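PDB 6ZHK: adenosylmethionine-8-amino-7-oxononanoate aminotransferase from Methanocaldococcus jannaschii, which probably catalyses pyridoxal-phosphate-dependent amino transfer from S-adenosyl-L-methionine to 7-keto-8-aminopelargonic acid, giving 7,8-diaminopelargonic acid in biotin biosynthesis. Local coordinates for residues 57-63 and 438-442. Numbering follows the deposited sequence.
Sequences DAVSSIW and ILVPP
A tight turn can dock on an extended segment by offering its own carbonyl and hydroxyl groups: here D57 ends strand 54-57 and opens a type I turn (D57 to S60), closed by S60 N to D57 O at 3.1 Å. Residues 60-63 then take positive phi and psi, a short left-handed helical turn in which W63 N reaches V59 O at 2.8 Å. Segment 438-442 is extended, passing from strand into two prolines; the CA atoms of A58 and P441 lie 4.6 Å apart, those of V59 and V440 4.4 Å.

V440 N donates to A58 O (2.9 Å), and S60, its CB pointing toward the other segment with chi1 m, donates from OG to V440 O (2.7 Å). The prolines have no amide hydrogen to add, so contact there is by packing, as where P442 CD meets D57 O at 3.3 Å. D57 (chi1 t) steadies the helical turn: OD1 accepts S61 N (2.7 Å) and OD2 accepts S61 OG (2.6 Å). V440 CG2 lies over the five-membered ring of W63, 4.0 Å from its centroid, a CH-pi contact; I438 CG2 lies 4.2 Å from V59 CG1 and 3.7 Å from W63 NE1.

In this class-III pyridoxal-phosphate-dependent aminotransferase the junction borders the predicted cofactor site: I62 O hydrogen-bonds K301 NZ, the predicted attachment lysine, unmodified here. A58 pairs through its backbone with Y429 and L439 with V395, while L439 packs on helix 366-376, so the contact links the mixed sheet containing strands 54-57 and 428-429 to the antiparallel sheet containing 394-399 and 436-439.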
loop_
_atom_site.group_PDB
_atom_site.type_symbol
_atom_site.label_atom_id
_atom_site.label_comp_id
_atom_site.label_asym_id
_atom_site.label_seq_id
_atom_site.Cartn_x
_atom_site.Cartn_y
_atom_site.Cartn_z
ATOM N N ASP A 57 -2.553 -24.333 7.130
ATOM C CA ASP A 57 -2.910 -22.914 6.989
ATOM C C ASP A 57 -4.359 -22.791 6.487
ATOM O O ASP A 57 -4.626 -22.561 5.312
ATOM C CB ASP A 57 -1.921 -22.265 6.038
ATOM C CG ASP A 57 -1.994 -20.736 5.987
ATOM O OD1 ASP A 57 -2.915 -20.141 6.611
ATOM O OD2 ASP A 57 -1.138 -20.185 5.303
ATOM N N ALA A 58 -5.292 -22.952 7.410
ATOM C CA ALA A 58 -6.696 -23.149 7.066
ATOM C C ALA A 58 -7.327 -21.802 6.680
ATOM O O ALA A 58 -8.406 -21.825 6.099
ATOM C CB ALA A 58 -7.413 -23.774 8.259
ATOM N N VAL A 59 -6.612 -20.679 6.914
ATOM C CA VAL A 59 -7.079 -19.371 6.454
ATOM C C VAL A 59 -6.169 -18.776 5.369
ATOM O O VAL A 59 -6.245 -17.562 5.052
ATOM C CB VAL A 59 -7.358 -18.395 7.613
ATOM C CG1 VAL A 59 -8.600 -18.781 8.436
ATOM C CG2 VAL A 59 -6.128 -18.158 8.526
ATOM N N SER A 60 -5.249 -19.592 4.850
ATOM C CA SER A 60 -4.364 -19.154 3.775
ATOM C C SER A 60 -3.629 -17.879 4.117
ATOM O O SER A 60 -3.477 -17.029 3.250
ATOM C CB SER A 60 -5.158 -18.978 2.500
ATOM O OG SER A 60 -5.582 -20.253 2.044
ATOM N N SER A 61 -3.082 -17.788 5.348
ATOM C CA SER A 61 -2.305 -16.595 5.720
ATOM C C SER A 61 -3.125 -15.310 5.454
ATOM O O SER A 61 -2.586 -14.289 5.005
ATOM C CB SER A 61 -0.892 -16.558 5.139
ATOM O OG SER A 61 -0.156 -17.767 5.435
ATOM N N ILE A 62 -4.425 -15.395 5.815
ATOM C CA ILE A 62 -5.391 -14.303 5.701
ATOM C C ILE A 62 -5.720 -14.087 4.210
ATOM O O ILE A 62 -5.698 -12.940 3.671
ATOM C CB ILE A 62 -4.992 -13.017 6.470
ATOM C CG1 ILE A 62 -4.233 -13.265 7.782
ATOM C CG2 ILE A 62 -6.208 -12.062 6.645
ATOM C CD1 ILE A 62 -5.049 -13.954 8.855
ATOM N N TRP A 63 -6.043 -15.222 3.556
ATOM C CA TRP A 63 -6.897 -15.254 2.374
ATOM C C TRP A 63 -6.074 -14.826 1.150
ATOM O O TRP A 63 -6.661 -14.390 0.150
ATOM C CB TRP A 63 -8.162 -14.364 2.517
ATOM C CG TRP A 63 -8.900 -14.374 3.832
ATOM C CD1 TRP A 63 -8.761 -15.232 4.880
ATOM C CD2 TRP A 63 -9.890 -13.405 4.252
ATOM N NE1 TRP A 63 -9.601 -14.876 5.919
ATOM C CE2 TRP A 63 -10.277 -13.740 5.576
ATOM C CE3 TRP A 63 -10.453 -12.270 3.654
ATOM C CZ2 TRP A 63 -11.224 -12.995 6.276
ATOM C CZ3 TRP A 63 -11.388 -11.528 4.345
ATOM C CH2 TRP A 63 -11.802 -11.920 5.624
ATOM N N ILE A 438 -13.591 -18.802 10.482
ATOM C CA ILE A 438 -13.353 -18.540 9.068
ATOM C C ILE A 438 -12.501 -19.694 8.522
ATOM O O ILE A 438 -11.474 -20.036 9.098
ATOM C CB ILE A 438 -12.588 -17.197 8.886
ATOM C CG1 ILE A 438 -13.284 -15.964 9.500
ATOM C CG2 ILE A 438 -12.221 -17.013 7.395
ATOM C CD1 ILE A 438 -14.605 -15.554 8.862
ATOM N N LEU A 439 -12.918 -20.278 7.402
ATOM C CA LEU A 439 -12.114 -21.240 6.653
ATOM C C LEU A 439 -11.914 -20.694 5.245
ATOM O O LEU A 439 -12.879 -20.575 4.485
ATOM C CB LEU A 439 -12.914 -22.551 6.551
ATOM C CG LEU A 439 -13.221 -23.247 7.883
ATOM C CD1 LEU A 439 -13.927 -24.585 7.623
ATOM C CD2 LEU A 439 -11.953 -23.444 8.739
ATOM N N VAL A 440 -10.652 -20.364 4.931
ATOM C CA VAL A 440 -10.297 -19.969 3.566
ATOM C C VAL A 440 -9.049 -20.765 3.226
ATOM O O VAL A 440 -7.934 -20.272 3.370
ATOM C CB VAL A 440 -10.096 -18.434 3.420
ATOM C CG1 VAL A 440 -9.693 -18.015 1.961
ATOM C CG2 VAL A 440 -11.367 -17.746 3.845
ATOM N N PRO A 441 -9.198 -22.064 2.891
ATOM C CA PRO A 441 -8.046 -22.936 2.717
ATOM C C PRO A 441 -7.395 -22.661 1.356
ATOM O O PRO A 441 -8.043 -22.146 0.440
ATOM C CB PRO A 441 -8.659 -24.348 2.746
ATOM C CG PRO A 441 -10.061 -24.148 2.222
ATOM C CD PRO A 441 -10.476 -22.775 2.723
ATOM N N PRO A 442 -6.103 -23.018 1.176
ATOM C CA PRO A 442 -5.444 -22.822 -0.110
ATOM C C PRO A 442 -6.155 -23.679 -1.153
ATOM O O PRO A 442 -6.778 -24.683 -0.792
ATOM C CB PRO A 442 -3.994 -23.278 0.076
ATOM C CG PRO A 442 -3.924 -23.865 1.503
ATOM C CD PRO A 442 -5.228 -23.574 2.221
#